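Local coordinates for protein ofchtiv-allosamidin (Ostrinia furnacalis, PDB 6JMB) that probably hydrolyses chitin as a group IV insect chitinase of glycosyl hydrolase family 18, and binds the inhibitor allosamidin in its active-site pocket, at residues Y187-Y193 and K242-P248; V165-E169 and A229-W233; T192-H196 and Y224-V230; A172-V178 and Y232-C238. All coordinates share one frame; numbering follows the deposited sequence.

Contact 1: residues Y187-Y193 and K242-P248. With AMI (allosamizoline), chain C.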
# COMPACT_ATOMS: atom_id res chain seq x y z
N TYR A 187 5.58 -9.36 9.92
CA TYR A 187 5.07 -9.71 8.60
C TYR A 187 5.63 -8.73 7.58
O TYR A 187 6.15 -7.66 7.93
CB TYR A 187 3.54 -9.75 8.54
CG TYR A 187 2.85 -8.47 8.95
CD1 TYR A 187 2.78 -7.38 8.09
CD2 TYR A 187 2.26 -8.36 10.21
CE1 TYR A 187 2.14 -6.21 8.47
CE2 TYR A 187 1.62 -7.20 10.60
CZ TYR A 187 1.57 -6.12 9.73
OH TYR A 187 0.95 -4.96 10.12
N ILE A 188 5.51 -9.14 6.32
CA ILE A 188 5.92 -8.35 5.17
C ILE A 188 4.66 -7.95 4.40
O ILE A 188 3.90 -8.82 3.94
CB ILE A 188 6.86 -9.15 4.26
CG1 ILE A 188 8.18 -9.45 4.98
CG2 ILE A 188 7.13 -8.39 2.98
CD1 ILE A 188 9.14 -10.28 4.16
N GLY A 189 4.43 -6.65 4.27
CA GLY A 189 3.35 -6.16 3.45
C GLY A 189 3.82 -5.97 2.02
O GLY A 189 4.55 -5.01 1.74
N VAL A 190 3.46 -6.88 1.13
CA VAL A 190 3.92 -6.80 -0.26
C VAL A 190 3.00 -5.85 -1.02
O VAL A 190 1.78 -6.03 -1.03
CB VAL A 190 3.97 -8.18 -0.91
CG1 VAL A 190 4.58 -8.09 -2.30
CG2 VAL A 190 4.76 -9.16 -0.04
N MET A 191 3.59 -4.83 -1.64
CA MET A 191 2.80 -3.77 -2.29
C MET A 191 2.42 -4.20 -3.71
O MET A 191 2.94 -3.72 -4.71
CB MET A 191 3.56 -2.45 -2.28
CG MET A 191 3.73 -1.88 -0.88
SD MET A 191 4.43 -0.21 -0.88
CE MET A 191 6.16 -0.57 -1.20
N THR A 192 1.47 -5.14 -3.76
CA THR A 192 0.99 -5.74 -5.01
C THR A 192 -0.01 -4.84 -5.73
O THR A 192 -1.18 -5.17 -5.93
CB THR A 192 0.46 -7.15 -4.74
OG1 THR A 192 -0.20 -7.20 -3.47
CG2 THR A 192 1.60 -8.17 -4.75
N TYR A 193 0.48 -3.67 -6.12
CA TYR A 193 -0.26 -2.68 -6.89
C TYR A 193 0.78 -1.74 -7.49
O TYR A 193 1.99 -1.97 -7.35
CB TYR A 193 -1.32 -1.96 -6.04
CG TYR A 193 -0.89 -1.67 -4.62
CD1 TYR A 193 0.07 -0.70 -4.34
CD2 TYR A 193 -1.42 -2.39 -3.56
CE1 TYR A 193 0.46 -0.44 -3.04
CE2 TYR A 193 -1.04 -2.13 -2.25
CZ TYR A 193 -0.09 -1.16 -2.01
OH TYR A 193 0.30 -0.91 -0.71
N LYS A 242 3.90 -14.94 7.00
CA LYS A 242 4.44 -13.59 7.07
C LYS A 242 4.18 -12.77 5.82
O LYS A 242 4.63 -11.62 5.76
CB LYS A 242 5.94 -13.61 7.38
CG LYS A 242 6.26 -14.00 8.81
CD LYS A 242 7.71 -13.74 9.16
CE LYS A 242 7.98 -14.03 10.62
NZ LYS A 242 9.39 -13.72 10.97
N LEU A 243 3.46 -13.31 4.84
CA LEU A 243 3.21 -12.61 3.59
C LEU A 243 1.80 -12.03 3.65
O LEU A 243 0.81 -12.78 3.65
CB LEU A 243 3.36 -13.55 2.40
CG LEU A 243 3.62 -12.90 1.03
CD1 LEU A 243 4.02 -13.96 0.02
CD2 LEU A 243 2.43 -12.12 0.48
N VAL A 244 1.71 -10.71 3.69
CA VAL A 244 0.44 -10.00 3.70
C VAL A 244 0.30 -9.32 2.35
O VAL A 244 1.16 -8.52 1.96
CB VAL A 244 0.37 -9.00 4.86
CG1 VAL A 244 -0.98 -8.31 4.89
CG2 VAL A 244 0.64 -9.71 6.19
N MET A 245 -0.76 -9.64 1.63
CA MET A 245 -0.88 -9.25 0.23
C MET A 245 -1.56 -7.89 0.11
O MET A 245 -2.69 -7.72 0.58
CB MET A 245 -1.68 -10.30 -0.53
CG MET A 245 -1.58 -10.14 -2.03
SD MET A 245 -2.67 -11.27 -2.92
CE MET A 245 -4.19 -10.33 -2.93
N GLY A 246 -0.87 -6.95 -0.53
CA GLY A 246 -1.43 -5.62 -0.69
C GLY A 246 -2.53 -5.57 -1.74
O GLY A 246 -2.50 -6.29 -2.74
N VAL A 247 -3.51 -4.71 -1.49
CA VAL A 247 -4.55 -4.38 -2.46
C VAL A 247 -4.76 -2.87 -2.46
O VAL A 247 -4.56 -2.19 -1.45
CB VAL A 247 -5.89 -5.09 -2.16
CG1 VAL A 247 -5.72 -6.60 -2.18
CG2 VAL A 247 -6.46 -4.62 -0.81
N PRO A 248 -5.16 -2.32 -3.62
CA PRO A 248 -5.34 -0.86 -3.71
C PRO A 248 -6.79 -0.43 -3.56
O PRO A 248 -7.70 -1.06 -4.12
CB PRO A 248 -4.85 -0.56 -5.13
CG PRO A 248 -5.28 -1.80 -5.91
CD PRO A 248 -5.21 -2.97 -4.94
C1 AMI C . 2.46 3.06 -1.44
C2 AMI C . 3.55 3.89 -0.66
C3 AMI C . 2.97 5.21 -0.53
C4 AMI C . 2.07 5.38 -1.82
C5 AMI C . 1.38 4.10 -1.84
C6 AMI C . 0.72 3.77 -3.23
C7 AMI C . 2.74 2.28 0.61
C8 AMI C . 3.51 1.52 2.92
C9 AMI C . 1.53 0.35 1.78
N2 AMI C . 3.72 3.28 0.48
N7 AMI C . 2.60 1.39 1.77
O3 AMI C . 3.99 6.20 -0.40
O4 AMI C . 1.09 6.41 -1.74
O6 AMI C . 1.71 3.87 -4.23
O7 AMI C . 1.91 2.16 -0.45
O HOH W 1 -3.60 -6.48 -5.28
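Ile188 N donates to Lys242 O at 2.7 Å, the first of four backbone hydrogen bonds that pair 187-190 with 243-248 as neighbouring parallel strands. Val244 N to Ile188 O, Val190 N to Val244 O and Gly246 N to Val190 O follow in turn; the last is the most bent, 132° at the hydrogen. The segment axes run 25° from parallel and 4.8 Å apart at their closest, as expected in the TIM barrel of family 18.

One side-chain bond prolongs the pairing. Thr192 OG1 donates to Gly246 O at 2.6 Å, reaching that oxygen from the flank of the carbonyl, while a water donates to both Gly246 O and Thr192 O.

Apolar contacts occupy both faces of the strands. Val244 CG2 meets Tyr187 CD1 at 3.7 Å on one, and Val190 CG2 meets Leu243 CD2 at 3.8 Å on the other.

Beyond the paired strands, Tyr193 lies against Pro248, CB to CB 3.9 Å. Its CG sits between the backbone N and the carbonyl carbon (chi1 38°), and the ring runs beside Gly246 and Val247 to bring OH to allosamizoline O7, a weak hydrogen bond of 3.5 Å. A leucine in place of Tyr193 would probably leave O7 without this donor and open a gap beside Val247. Met191 SD approaches allosamizoline C7 at 3.4 Å. Main-chain bonds thus fix the strands to each other, while Tyr193 and Met191 meet the inhibitor through one weak hydrogen bond and close van der Waals contacts.

Contact 2: residues V165-E169 and A229-W233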
# COMPACT_ATOMS: atom_id res chain seq x y z
N VAL A 165 7.10 -3.60 1.10
CA VAL A 165 8.13 -3.90 0.11
C VAL A 165 7.57 -3.84 -1.30
O VAL A 165 6.37 -4.06 -1.53
CB VAL A 165 8.78 -5.28 0.34
CG1 VAL A 165 9.48 -5.32 1.71
CG2 VAL A 165 7.73 -6.38 0.23
N SER A 166 8.45 -3.56 -2.26
CA SER A 166 8.08 -3.67 -3.67
C SER A 166 7.77 -5.12 -4.02
O SER A 166 8.25 -6.07 -3.39
CB SER A 166 9.21 -3.14 -4.56
OG SER A 166 10.40 -3.87 -4.33
N ALA A 167 6.93 -5.29 -5.05
CA ALA A 167 6.24 -6.56 -5.26
C ALA A 167 6.93 -7.50 -6.24
O ALA A 167 7.27 -8.63 -5.88
CB ALA A 167 4.79 -6.30 -5.69
N VAL A 168 7.11 -7.07 -7.48
CA VAL A 168 7.53 -8.01 -8.52
C VAL A 168 9.01 -8.33 -8.38
O VAL A 168 9.79 -7.55 -7.84
CB VAL A 168 7.19 -7.50 -9.93
CG1 VAL A 168 5.69 -7.24 -10.08
CG2 VAL A 168 8.00 -6.27 -10.29
N GLU A 169 9.38 -9.51 -8.89
CA GLU A 169 10.75 -9.98 -8.79
C GLU A 169 11.78 -8.95 -9.27
O GLU A 169 12.79 -8.72 -8.60
CB GLU A 169 10.91 -11.29 -9.57
CG GLU A 169 12.30 -11.86 -9.47
CD GLU A 169 12.40 -13.25 -10.07
OE1 GLU A 169 11.36 -13.77 -10.53
OE2 GLU A 169 13.51 -13.82 -10.07
N ALA A 229 4.14 -11.72 -8.32
CA ALA A 229 4.80 -11.13 -7.17
C ALA A 229 4.66 -12.02 -5.94
O ALA A 229 5.64 -12.27 -5.23
CB ALA A 229 4.23 -9.74 -6.89
N VAL A 230 3.45 -12.49 -5.66
CA VAL A 230 3.24 -13.35 -4.49
C VAL A 230 4.06 -14.62 -4.61
O VAL A 230 4.73 -15.03 -3.65
CB VAL A 230 1.74 -13.65 -4.30
CG1 VAL A 230 1.55 -14.78 -3.29
CG2 VAL A 230 1.00 -12.39 -3.85
N GLN A 231 4.04 -15.25 -5.78
CA GLN A 231 4.80 -16.47 -5.95
C GLN A 231 6.30 -16.22 -5.86
O GLN A 231 7.03 -17.07 -5.35
CB GLN A 231 4.41 -17.18 -7.25
CG GLN A 231 2.95 -17.61 -7.31
CD GLN A 231 2.54 -18.46 -6.12
OE1 GLN A 231 3.22 -19.43 -5.77
NE2 GLN A 231 1.43 -18.10 -5.48
N TYR A 232 6.77 -15.05 -6.31
CA TYR A 232 8.18 -14.72 -6.11
C TYR A 232 8.54 -14.68 -4.63
O TYR A 232 9.50 -15.32 -4.18
CB TYR A 232 8.58 -13.40 -6.78
CG TYR A 232 9.97 -13.03 -6.30
CD1 TYR A 232 11.07 -13.75 -6.73
CD2 TYR A 232 10.16 -12.05 -5.33
CE1 TYR A 232 12.34 -13.47 -6.25
CE2 TYR A 232 11.42 -11.77 -4.84
CZ TYR A 232 12.50 -12.49 -5.31
OH TYR A 232 13.76 -12.22 -4.82
N TRP A 233 7.76 -13.93 -3.84
CA TRP A 233 8.09 -13.77 -2.43
C TRP A 233 8.02 -15.10 -1.69
O TRP A 233 8.89 -15.39 -0.85
CB TRP A 233 7.21 -12.69 -1.79
CG TRP A 233 7.73 -11.32 -2.11
CD1 TRP A 233 7.45 -10.57 -3.22
CD2 TRP A 233 8.68 -10.56 -1.35
NE1 TRP A 233 8.15 -9.38 -3.18
CE2 TRP A 233 8.91 -9.36 -2.04
CE3 TRP A 233 9.35 -10.78 -0.14
CZ2 TRP A 233 9.78 -8.38 -1.57
CZ3 TRP A 233 10.22 -9.81 0.33
CH2 TRP A 233 10.42 -8.62 -0.38
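Trp233 NE1 is gripped by two consecutive backbone carbonyls. Ala167 O takes the stronger bond, 2.9 Å from NE1 and only 7° out of the indole plane, although the angle at the hydrogen is a bent 131°. Ser166 O accepts a second, weak bond from the same NE1 at 3.3 Å. Both oxygens lie at the edge of the indole near its plane, so the single N-H is shared between them, and the two acceptors found for this buried group are both main-chain carbonyls.

The indole face is used as well. Val165 CG2 sits over the six-membered ring near its rim, 3.4 Å from Trp233 CZ2. This valine branch occupies the position between backbone N and carbonyl carbon, which directs it onto the ring.

In the TIM barrel of family 18, 165-169 spans the loop from the end of strand 160-165 into helix 169-175, and 229-233 belongs to helix 226-235 on the outside of the barrel. The tryptophan reaches inward from that helix and also touches Ile188 and Val190 of the adjoining strand.

One turn earlier, Ala229 presents its methyl to the same loop: Ala229 CB is 3.7 Å from Ala167 CB and 3.4 Å from Ala167 O. Small side chains on both sides permit this close approach of helix and loop.

At the more exposed end, the extended chain of Glu169 crosses one face of Tyr232. Its CG is 3.9 Å from the ring centroid, over the face, a CH-pi contact. The carboxylate lies nearly parallel to the ring, 19° from its plane, with its atoms nearest CD1 and CE1 of Tyr232.

Contact 3: residues T192-H196 and Y224-V230. With AMI (allosamizoline), chain C.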
# COMPACT_ATOMS: atom_id res chain seq x y z
N THR A 192 1.47 -5.14 -3.76
CA THR A 192 0.99 -5.74 -5.01
C THR A 192 -0.01 -4.84 -5.73
O THR A 192 -1.18 -5.17 -5.93
CB THR A 192 0.46 -7.15 -4.74
OG1 THR A 192 -0.20 -7.20 -3.47
CG2 THR A 192 1.60 -8.17 -4.75
N TYR A 193 0.48 -3.67 -6.12
CA TYR A 193 -0.26 -2.68 -6.89
C TYR A 193 0.78 -1.74 -7.49
O TYR A 193 1.99 -1.97 -7.35
CB TYR A 193 -1.32 -1.96 -6.04
CG TYR A 193 -0.89 -1.67 -4.62
CD1 TYR A 193 0.07 -0.70 -4.34
CD2 TYR A 193 -1.42 -2.39 -3.56
CE1 TYR A 193 0.46 -0.44 -3.04
CE2 TYR A 193 -1.04 -2.13 -2.25
CZ TYR A 193 -0.09 -1.16 -2.01
OH TYR A 193 0.30 -0.91 -0.71
N ASP A 194 0.32 -0.68 -8.17
CA ASP A 194 1.22 0.15 -8.97
C ASP A 194 1.97 -0.68 -10.01
O ASP A 194 3.09 -0.34 -10.41
CB ASP A 194 2.19 0.97 -8.12
CG ASP A 194 1.49 1.80 -7.08
OD1 ASP A 194 0.43 2.38 -7.40
OD2 ASP A 194 1.99 1.86 -5.94
N MET A 195 1.35 -1.78 -10.44
CA MET A 195 1.98 -2.64 -11.43
C MET A 195 2.14 -1.92 -12.75
O MET A 195 3.15 -2.11 -13.45
CB MET A 195 1.11 -3.89 -11.61
CG MET A 195 1.01 -4.74 -10.37
SD MET A 195 2.49 -5.72 -10.15
CE MET A 195 2.20 -6.45 -8.54
N HIS A 196 1.16 -1.09 -13.09
CA HIS A 196 1.17 -0.23 -14.25
C HIS A 196 0.52 1.08 -13.87
O HIS A 196 -0.25 1.16 -12.90
CB HIS A 196 0.42 -0.89 -15.42
CG HIS A 196 1.03 -2.18 -15.83
ND1 HIS A 196 2.24 -2.25 -16.49
CD2 HIS A 196 0.65 -3.46 -15.59
CE1 HIS A 196 2.55 -3.52 -16.69
NE2 HIS A 196 1.61 -4.27 -16.16
N TYR A 224 4.24 -8.00 -14.80
CA TYR A 224 3.97 -7.35 -13.52
C TYR A 224 2.53 -7.64 -13.12
O TYR A 224 1.60 -6.94 -13.55
CB TYR A 224 4.20 -5.85 -13.63
CG TYR A 224 5.61 -5.41 -13.97
CD1 TYR A 224 6.69 -6.28 -13.90
CD2 TYR A 224 5.86 -4.10 -14.37
CE1 TYR A 224 7.98 -5.86 -14.21
CE2 TYR A 224 7.13 -3.67 -14.69
CZ TYR A 224 8.19 -4.56 -14.61
OH TYR A 224 9.46 -4.13 -14.93
N ASN A 225 2.33 -8.67 -12.31
CA ASN A 225 1.00 -8.96 -11.80
C ASN A 225 1.10 -9.54 -10.39
O ASN A 225 2.18 -9.90 -9.90
CB ASN A 225 0.16 -9.80 -12.78
CG ASN A 225 0.81 -11.13 -13.13
OD1 ASN A 225 1.18 -11.91 -12.26
ND2 ASN A 225 0.93 -11.41 -14.43
N VAL A 226 -0.06 -9.59 -9.72
CA VAL A 226 -0.10 -9.97 -8.31
C VAL A 226 0.38 -11.40 -8.12
O VAL A 226 1.16 -11.70 -7.20
CB VAL A 226 -1.52 -9.76 -7.75
CG1 VAL A 226 -1.62 -10.28 -6.32
CG2 VAL A 226 -1.91 -8.29 -7.83
N ASN A 227 -0.09 -12.32 -8.97
CA ASN A 227 0.30 -13.72 -8.83
C ASN A 227 1.81 -13.89 -8.96
O ASN A 227 2.44 -14.60 -8.16
CB ASN A 227 -0.44 -14.56 -9.87
CG ASN A 227 0.02 -16.00 -9.89
OD1 ASN A 227 -0.09 -16.73 -8.90
ND2 ASN A 227 0.53 -16.43 -11.04
N ASN A 228 2.43 -13.23 -9.95
CA ASN A 228 3.87 -13.37 -10.10
C ASN A 228 4.61 -12.84 -8.88
O ASN A 228 5.59 -13.45 -8.42
CB ASN A 228 4.35 -12.67 -11.37
CG ASN A 228 4.06 -13.47 -12.63
OD1 ASN A 228 3.86 -14.68 -12.58
ND2 ASN A 228 4.04 -12.78 -13.76
N ALA A 229 4.14 -11.72 -8.32
CA ALA A 229 4.80 -11.13 -7.17
C ALA A 229 4.66 -12.02 -5.94
O ALA A 229 5.64 -12.27 -5.23
CB ALA A 229 4.23 -9.74 -6.89
N VAL A 230 3.45 -12.49 -5.66
CA VAL A 230 3.24 -13.35 -4.49
C VAL A 230 4.06 -14.62 -4.61
O VAL A 230 4.73 -15.03 -3.65
CB VAL A 230 1.74 -13.65 -4.30
CG1 VAL A 230 1.55 -14.78 -3.29
CG2 VAL A 230 1.00 -12.39 -3.85
C1 AMI C . 2.46 3.06 -1.44
C2 AMI C . 3.55 3.89 -0.66
C3 AMI C . 2.97 5.21 -0.53
C4 AMI C . 2.07 5.38 -1.82
C5 AMI C . 1.38 4.10 -1.84
C6 AMI C . 0.72 3.77 -3.23
C7 AMI C . 2.74 2.28 0.61
C8 AMI C . 3.51 1.52 2.92
C9 AMI C . 1.53 0.35 1.78
N2 AMI C . 3.72 3.28 0.48
N7 AMI C . 2.60 1.39 1.77
O3 AMI C . 3.99 6.20 -0.40
O4 AMI C . 1.09 6.41 -1.74
O6 AMI C . 1.71 3.87 -4.23
O7 AMI C . 1.91 2.16 -0.45
O HOH W 2 1.60 -6.94 -16.29
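The loop that follows barrel strand 187-190 carries inhibitor-binding residues and rests against the start of helix 226-235. Met195 makes the central contact. Its chain, bent at chi2 (-78°), lays SD 3.9 Å from Tyr224 CB and extends CE to 4.2 Å from Ala229 CB, alongside the backbone of Asn225. Thr192 adds its methyl, with CG2 3.7 Å from Ala229 CB.

Asn225 is the N-cap of the helix: its OD1 accepts from Asn228 N at 2.9 Å, with 160° at the hydrogen. Next to it, the His196 and Tyr224 rings are near parallel, planes at 26°, but slid apart with little overlap. One water bonds both His196 NE2 and Tyr224 O, while His196 ND1 is held by Asp200.

A glycine in place of Met195 would probably open a gap against Tyr224, Asn225 and Ala229 that SD and CE now fill.

On the far side of the loop, Asp194 OD2 accepts a 2.7 Å hydrogen bond from allosamizoline O6, and its OD1 forms a salt bridge with Arg252 and a hydrogen bond with Tyr250. The chemistry is therefore divided: mainly apolar packing, with one water bridge, faces the helix, whereas the carboxylate of Asp194 faces the inhibitor.

Contact 4: residues A172-V178 and Y232-C238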
# COMPACT_ATOMS: atom_id res chain seq x y z
N ALA A 172 12.09 -6.46 -6.55
CA ALA A 172 12.50 -6.98 -5.25
C ALA A 172 13.98 -7.35 -5.23
O ALA A 172 14.66 -7.12 -4.23
CB ALA A 172 11.63 -8.19 -4.88
N VAL A 173 14.50 -7.92 -6.33
CA VAL A 173 15.89 -8.35 -6.33
C VAL A 173 16.85 -7.17 -6.27
O VAL A 173 18.03 -7.35 -5.93
CB VAL A 173 16.24 -9.27 -7.51
CG1 VAL A 173 15.36 -10.51 -7.50
CG2 VAL A 173 16.15 -8.51 -8.83
N GLN A 174 16.39 -5.96 -6.61
CA GLN A 174 17.24 -4.79 -6.49
C GLN A 174 17.41 -4.33 -5.06
O GLN A 174 18.39 -3.63 -4.76
CB GLN A 174 16.66 -3.63 -7.30
CG GLN A 174 16.58 -3.89 -8.78
CD GLN A 174 15.96 -2.73 -9.53
OE1 GLN A 174 16.47 -1.61 -9.50
NE2 GLN A 174 14.84 -2.99 -10.19
N SER A 175 16.50 -4.70 -4.15
CA SER A 175 16.43 -4.06 -2.85
C SER A 175 16.60 -4.98 -1.66
O SER A 175 17.01 -4.51 -0.60
CB SER A 175 15.07 -3.35 -2.67
OG SER A 175 14.93 -2.26 -3.57
N TYR A 176 16.27 -6.28 -1.77
CA TYR A 176 16.06 -7.09 -0.58
C TYR A 176 16.75 -8.43 -0.66
O TYR A 176 16.78 -9.08 -1.71
CB TYR A 176 14.57 -7.39 -0.36
CG TYR A 176 13.67 -6.19 -0.50
CD1 TYR A 176 13.73 -5.13 0.40
CD2 TYR A 176 12.75 -6.12 -1.53
CE1 TYR A 176 12.89 -4.03 0.27
CE2 TYR A 176 11.91 -5.03 -1.68
CZ TYR A 176 11.98 -3.99 -0.78
OH TYR A 176 11.15 -2.91 -0.93
N ASP A 177 17.26 -8.87 0.48
CA ASP A 177 17.53 -10.27 0.72
C ASP A 177 16.32 -10.82 1.48
O ASP A 177 16.14 -10.51 2.66
CB ASP A 177 18.81 -10.45 1.52
CG ASP A 177 19.06 -11.89 1.84
OD1 ASP A 177 19.55 -12.60 0.94
OD2 ASP A 177 18.73 -12.31 2.97
N VAL A 178 15.49 -11.60 0.78
CA VAL A 178 14.18 -11.96 1.34
C VAL A 178 14.27 -12.73 2.66
O VAL A 178 13.55 -12.37 3.61
CB VAL A 178 13.31 -12.66 0.27
CG1 VAL A 178 12.00 -13.15 0.88
CG2 VAL A 178 13.03 -11.71 -0.89
N TYR A 232 6.77 -15.05 -6.31
CA TYR A 232 8.18 -14.72 -6.11
C TYR A 232 8.54 -14.68 -4.63
O TYR A 232 9.50 -15.32 -4.18
CB TYR A 232 8.58 -13.40 -6.78
CG TYR A 232 9.97 -13.03 -6.30
CD1 TYR A 232 11.07 -13.75 -6.73
CD2 TYR A 232 10.16 -12.05 -5.33
CE1 TYR A 232 12.34 -13.47 -6.25
CE2 TYR A 232 11.42 -11.77 -4.84
CZ TYR A 232 12.50 -12.49 -5.31
OH TYR A 232 13.76 -12.22 -4.82
N TRP A 233 7.76 -13.93 -3.84
CA TRP A 233 8.09 -13.77 -2.43
C TRP A 233 8.02 -15.10 -1.69
O TRP A 233 8.89 -15.39 -0.85
CB TRP A 233 7.21 -12.69 -1.79
CG TRP A 233 7.73 -11.32 -2.11
CD1 TRP A 233 7.45 -10.57 -3.22
CD2 TRP A 233 8.68 -10.56 -1.35
NE1 TRP A 233 8.15 -9.38 -3.18
CE2 TRP A 233 8.91 -9.36 -2.04
CE3 TRP A 233 9.35 -10.78 -0.14
CZ2 TRP A 233 9.78 -8.38 -1.57
CZ3 TRP A 233 10.22 -9.81 0.33
CH2 TRP A 233 10.42 -8.62 -0.38
N LEU A 234 7.03 -15.93 -2.00
CA LEU A 234 6.97 -17.26 -1.40
C LEU A 234 8.19 -18.09 -1.79
O LEU A 234 8.83 -18.73 -0.94
CB LEU A 234 5.69 -17.98 -1.82
CG LEU A 234 4.38 -17.42 -1.27
CD1 LEU A 234 3.19 -18.11 -1.94
CD2 LEU A 234 4.30 -17.56 0.23
N SER A 235 8.55 -18.06 -3.07
CA SER A 235 9.66 -18.88 -3.55
C SER A 235 11.01 -18.41 -3.04
O SER A 235 11.95 -19.21 -2.95
CB SER A 235 9.66 -18.92 -5.08
OG SER A 235 10.16 -17.71 -5.63
N ALA A 236 11.12 -17.13 -2.68
CA ALA A 236 12.38 -16.55 -2.23
C ALA A 236 12.56 -16.65 -0.72
O ALA A 236 13.59 -16.19 -0.21
CB ALA A 236 12.49 -15.10 -2.69
N GLY A 237 11.60 -17.21 0.01
CA GLY A 237 11.81 -17.48 1.41
C GLY A 237 10.91 -16.77 2.39
O GLY A 237 11.11 -16.88 3.60
N CYS A 238 9.91 -16.02 1.91
CA CYS A 238 8.94 -15.45 2.83
C CYS A 238 7.89 -16.50 3.16
O CYS A 238 7.14 -16.92 2.27
CB CYS A 238 8.25 -14.24 2.22
SG CYS A 238 7.16 -13.41 3.40
O HOH W 3 15.75 -10.78 -3.67
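Tyr232, the first residue of its segment to meet 172-178, receives Ala172 CB 3.6 Å from its CE2. Val173 CG1 comes to 3.6 Å from Tyr232 OH, in an oblique approach to the ring. The same hydroxyl is bonded to a water at 2.7 Å, and that water donates to Tyr176 O, so a polar bridge spans the two segments where no direct hydrogen bond does.

Trp233 follows, with the benzene part of its indole surrounded on several sides. Val178 CG2 lies over one face, 4.1 Å from the centroid of the six-membered ring, a CH-pi contact. With CG1 of Val178 anti to the backbone N (chi1 175°), CG2 is turned onto the indole and CG1 toward Cys238. Tyr176 CD2 meets the indole edge, 3.6 Å from Trp233 CH2; the two ring planes are inclined at 53°, and Tyr176 OH is engaged by Ser166 N.

Farther along, Ala236 CB touches Val178 CG2 at 3.9 Å. Gly237 then closes helix 226-235 in a Schellman motif. Its positive phi (118°) calls for glycine, since a CB would be jammed against the preceding carbonyl oxygen. Cys238 N bonds back to Trp233 O, and its CB is 4.1 Å from Val178 CG1.

The contact joins the C-terminal part of helix 226-235 to the end of helix 169-175 and the start of helix 178-184, on the outside of the barrel. Between the segments its chemistry is mainly that of apolar side chains against aromatic rings, with one water bridge, which implies cohesion by close fit rather than by directed bonds.

In the fold
All four contacts lie in one sector of the family 18 TIM barrel. Contact 1 pairs adjacent barrel strands, with its centre about 7 Å from the centre of the chain; contacts 2, 3 and 4 share helix 226-235, which follows strand 187-190 and precedes strand 243-256. Along that helix, contact 3 takes the beginning, contact 2 the middle and contact 4 the end; the centres of contacts 3 and 4 are about 14 Å apart, each about 7 Å from contact 2. Val165 bonds Gly189 and Met191 through the backbone, tying contact 2 to contact 1. Contacts 1 and 3 share Thr192 and Tyr193; loop 192-196 faces the helix through Thr192 and Met195, and allosamizoline through Tyr193 and Asp194.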